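Local coordinates for Lin1840 protein (Listeria innocua serovar 6a, PDB 4ZOC), which probably hydrolyses terminal, non-reducing beta-D-glucosyl residues, releasing beta-D-glucose, as a family 3 glycoside hydrolase involved in beta-1,2-glucan metabolism, at residues L620-V628 against Q696-V705. The protein carries 2 engineered substitutions. Numbering follows the deposited sequence.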
loop_
_atom_site.group_PDB
_atom_site.type_symbol
_atom_site.label_atom_id
_atom_site.label_comp_id
_atom_site.label_asym_id
_atom_site.label_seq_id
_atom_site.Cartn_x
_atom_site.Cartn_y
_atom_site.Cartn_z
ATOM N N LEU A 620 14.789 2.384 -33.556
ATOM C CA LEU A 620 13.494 2.206 -33.009
ATOM C C LEU A 620 12.820 1.108 -33.784
ATOM O O LEU A 620 13.059 0.911 -35.007
ATOM C CB LEU A 620 12.689 3.479 -33.119
ATOM C CG LEU A 620 13.149 4.676 -32.273
ATOM C CD1 LEU A 620 12.787 6.043 -32.870
ATOM C CD2 LEU A 620 12.636 4.523 -30.809
ATOM N N GLY A 621 11.956 0.374 -33.095
ATOM C CA GLY A 621 11.195 -0.709 -33.744
ATOM C C GLY A 621 12.019 -1.974 -33.980
ATOM O O GLY A 621 11.505 -2.955 -34.440
ATOM N N GLU A 622 13.293 -1.948 -33.684
ATOM C CA GLU A 622 14.150 -3.032 -33.980
ATOM C C GLU A 622 14.311 -3.912 -32.750
ATOM O O GLU A 622 14.345 -3.401 -31.641
ATOM C CB GLU A 622 15.486 -2.463 -34.360
ATOM C CG GLU A 622 16.463 -3.526 -34.832
ATOM C CD GLU A 622 17.748 -2.944 -35.424
ATOM O OE1 GLU A 622 18.106 -1.744 -35.290
ATOM O OE2 GLU A 622 18.434 -3.736 -36.008
ATOM N N SER A 623 14.437 -5.220 -32.986
ATOM C CA SER A 623 14.659 -6.193 -31.949
ATOM C C SER A 623 16.115 -6.202 -31.540
ATOM O O SER A 623 17.036 -5.970 -32.326
ATOM C CB SER A 623 14.257 -7.596 -32.423
ATOM O OG SER A 623 12.854 -7.743 -32.608
ATOM N N LEU A 624 16.337 -6.486 -30.279
ATOM C CA LEU A 624 17.623 -6.838 -29.797
ATOM C C LEU A 624 17.736 -8.327 -29.611
ATOM O O LEU A 624 16.947 -8.953 -28.841
ATOM C CB LEU A 624 17.947 -6.076 -28.484
ATOM C CG LEU A 624 19.317 -6.330 -27.909
ATOM C CD1 LEU A 624 20.375 -5.578 -28.684
ATOM C CD2 LEU A 624 19.351 -6.002 -26.419
ATOM N N HIS A 625 18.730 -8.915 -30.296
ATOM C CA HIS A 625 19.040 -10.326 -30.172
ATOM C C HIS A 625 20.187 -10.563 -29.185
ATOM O O HIS A 625 21.281 -10.041 -29.339
ATOM C CB HIS A 625 19.348 -10.983 -31.521
ATOM C CG HIS A 625 18.186 -10.944 -32.448
ATOM N ND1 HIS A 625 17.217 -11.926 -32.487
ATOM C CD2 HIS A 625 17.810 -10.007 -33.335
ATOM C CE1 HIS A 625 16.317 -11.607 -33.390
ATOM N NE2 HIS A 625 16.642 -10.429 -33.894
ATOM N N VAL A 626 19.906 -11.360 -28.168
ATOM C CA VAL A 626 20.828 -11.580 -27.064
ATOM C C VAL A 626 21.191 -13.045 -27.059
ATOM O O VAL A 626 20.308 -13.940 -26.994
ATOM C CB VAL A 626 20.198 -11.181 -25.708
ATOM C CG1 VAL A 626 21.198 -11.399 -24.623
ATOM C CG2 VAL A 626 19.723 -9.731 -25.726
ATOM N N GLU A 627 22.481 -13.319 -27.198
ATOM C CA GLU A 627 22.965 -14.684 -27.283
ATOM C C GLU A 627 23.806 -14.983 -26.080
ATOM O O GLU A 627 24.720 -14.228 -25.741
ATOM C CB GLU A 627 23.823 -14.884 -28.561
ATOM C CG GLU A 627 24.366 -16.302 -28.689
ATOM C CD GLU A 627 25.220 -16.459 -29.918
ATOM O OE1 GLU A 627 24.721 -17.036 -30.877
ATOM O OE2 GLU A 627 26.362 -15.944 -29.925
ATOM N N VAL A 628 23.505 -16.077 -25.426
ATOM C CA VAL A 628 24.125 -16.389 -24.155
ATOM C C VAL A 628 24.652 -17.810 -24.189
ATOM O O VAL A 628 23.932 -18.728 -24.485
ATOM C CB VAL A 628 23.172 -16.229 -22.941
ATOM C CG1 VAL A 628 23.911 -16.465 -21.634
ATOM C CG2 VAL A 628 22.518 -14.837 -22.919
ATOM N N GLN A 696 7.416 3.944 -27.731
ATOM C CA GLN A 696 8.836 3.702 -27.594
ATOM C C GLN A 696 9.561 5.031 -27.813
ATOM O O GLN A 696 9.343 5.729 -28.799
ATOM C CB GLN A 696 9.323 2.644 -28.622
ATOM C CG GLN A 696 10.761 2.243 -28.383
ATOM C CD GLN A 696 11.426 1.351 -29.406
ATOM O OE1 GLN A 696 10.882 1.040 -30.504
ATOM N NE2 GLN A 696 12.614 0.860 -29.013
ATOM N N GLU A 697 10.430 5.382 -26.902
ATOM C CA GLU A 697 11.121 6.657 -26.912
ATOM C C GLU A 697 12.602 6.324 -27.181
ATOM O O GLU A 697 13.155 5.341 -26.626
ATOM C CB GLU A 697 11.003 7.355 -25.525
ATOM C CG GLU A 697 9.608 7.791 -25.205
ATOM C CD GLU A 697 9.429 8.385 -23.824
ATOM O OE1 GLU A 697 10.291 8.225 -22.938
ATOM O OE2 GLU A 697 8.389 9.029 -23.662
ATOM N N PRO A 698 13.264 7.151 -28.042
ATOM C CA PRO A 698 14.698 7.005 -28.222
ATOM C C PRO A 698 15.394 7.292 -26.887
ATOM O O PRO A 698 14.894 8.151 -26.075
ATOM C CB PRO A 698 15.071 8.009 -29.298
ATOM C CG PRO A 698 13.930 8.959 -29.342
ATOM C CD PRO A 698 12.695 8.317 -28.733
ATOM N N GLY A 699 16.485 6.564 -26.688
ATOM C CA GLY A 699 17.345 6.811 -25.549
ATOM C C GLY A 699 18.088 5.549 -25.140
ATOM O O GLY A 699 18.062 4.557 -25.841
ATOM N N LEU A 700 18.751 5.654 -23.979
ATOM C CA LEU A 700 19.593 4.686 -23.415
ATOM C C LEU A 700 18.802 3.618 -22.659
ATOM O O LEU A 700 17.936 3.959 -21.806
ATOM C CB LEU A 700 20.523 5.347 -22.388
ATOM C CG LEU A 700 21.631 4.409 -21.793
ATOM C CD1 LEU A 700 22.595 3.742 -22.795
ATOM C CD2 LEU A 700 22.456 5.179 -20.731
ATOM N N HIS A 701 19.155 2.355 -22.893
ATOM C CA HIS A 701 18.605 1.210 -22.124
ATOM C C HIS A 701 19.769 0.401 -21.628
ATOM O O HIS A 701 20.838 0.391 -22.273
ATOM C CB HIS A 701 17.721 0.326 -22.987
ATOM C CG HIS A 701 16.420 0.976 -23.363
ATOM N ND1 HIS A 701 15.222 0.624 -22.813
ATOM C CD2 HIS A 701 16.158 2.001 -24.216
ATOM C CE1 HIS A 701 14.279 1.427 -23.270
ATOM N NE2 HIS A 701 14.816 2.234 -24.170
ATOM N N ARG A 702 19.606 -0.254 -20.501
ATOM C CA ARG A 702 20.529 -1.254 -20.012
ATOM C C ARG A 702 19.938 -2.617 -20.123
ATOM O O ARG A 702 18.779 -2.809 -19.904
ATOM C CB ARG A 702 20.906 -1.000 -18.553
ATOM C CG ARG A 702 21.639 0.321 -18.375
ATOM C CD ARG A 702 22.101 0.441 -16.954
ATOM N NE ARG A 702 22.673 1.757 -16.817
ATOM C CZ ARG A 702 22.201 2.756 -16.067
ATOM N NH1 ARG A 702 21.104 2.640 -15.321
ATOM N NH2 ARG A 702 22.835 3.911 -16.068
ATOM N N VAL A 703 20.788 -3.576 -20.401
ATOM C CA VAL A 703 20.459 -4.959 -20.654
ATOM C C VAL A 703 21.250 -5.753 -19.623
ATOM O O VAL A 703 22.478 -5.599 -19.510
ATOM C CB VAL A 703 20.880 -5.424 -22.107
ATOM C CG1 VAL A 703 20.427 -6.872 -22.325
ATOM C CG2 VAL A 703 20.202 -4.575 -23.182
ATOM N N PHE A 704 20.543 -6.548 -18.814
ATOM C CA PHE A 704 21.126 -7.317 -17.741
ATOM C C PHE A 704 20.927 -8.779 -18.027
ATOM O O PHE A 704 19.776 -9.270 -18.239
ATOM C CB PHE A 704 20.480 -7.012 -16.373
ATOM C CG PHE A 704 20.384 -5.542 -16.035
ATOM C CD1 PHE A 704 19.341 -4.756 -16.536
ATOM C CD2 PHE A 704 21.310 -4.973 -15.169
ATOM C CE1 PHE A 704 19.237 -3.439 -16.186
ATOM C CE2 PHE A 704 21.208 -3.647 -14.815
ATOM C CZ PHE A 704 20.173 -2.863 -15.332
ATOM N N VAL A 705 22.013 -9.521 -18.004
ATOM C CA VAL A 705 21.921 -10.937 -18.306
ATOM C C VAL A 705 22.469 -11.691 -17.082
ATOM O O VAL A 705 23.607 -11.473 -16.637
ATOM C CB VAL A 705 22.749 -11.325 -19.530
ATOM C CG1 VAL A 705 22.570 -12.822 -19.769
ATOM C CG2 VAL A 705 22.268 -10.565 -20.763
HETATM O O HOH W 1 14.192 -0.908 -30.675
#
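Leu624, Val626 and Val628 of strand 624-628 face Val703 and Val705 of strand 699-705 across a purely apolar seam. The strand axes lie 10.0 Å apart and run in nearly the same direction, 26° from parallel, a spacing bridged by side chains alone. Leu624 CD2 and Val703 CG2 meet tip to tip at 3.6 Å. Val705 serves two neighbours with its two methyls: CG1 passes alongside Val628 CG2 at 3.7 Å, while CG2 lies more loosely, 4.1 Å from Val626 CG1. All five residues are buried, with Val703 also packing on Leu646 and Val628 on Phe678.

Against this buried part, the end at residues 620-622 is mixed and more open to solvent. Gln696 stretches out with CG anti to its own N (chi1 -173°) and chi2 extended, which carries the amide to the turn at Gly621. There Gln696 OE1 accepts the Gly621 N-H at 2.9 Å, the donor tilted 21° from the carbonyl plane. Gln696 NE2 donates to a water that in turn donates to Glu622 O, 2.7 Å from the water, so both ends of the amide are tied to the turn. Beside this polar link, Leu620 CD2 rests against Gln696 CD at 3.7 Å and also touches CD of the exposed Pro698. Strand 624-632 of the antiparallel three-stranded sheet thus packs its inner face on strand 699-706 of the mixed five-stranded sheet, as in the beta-sandwich of a fibronectin type III-like domain.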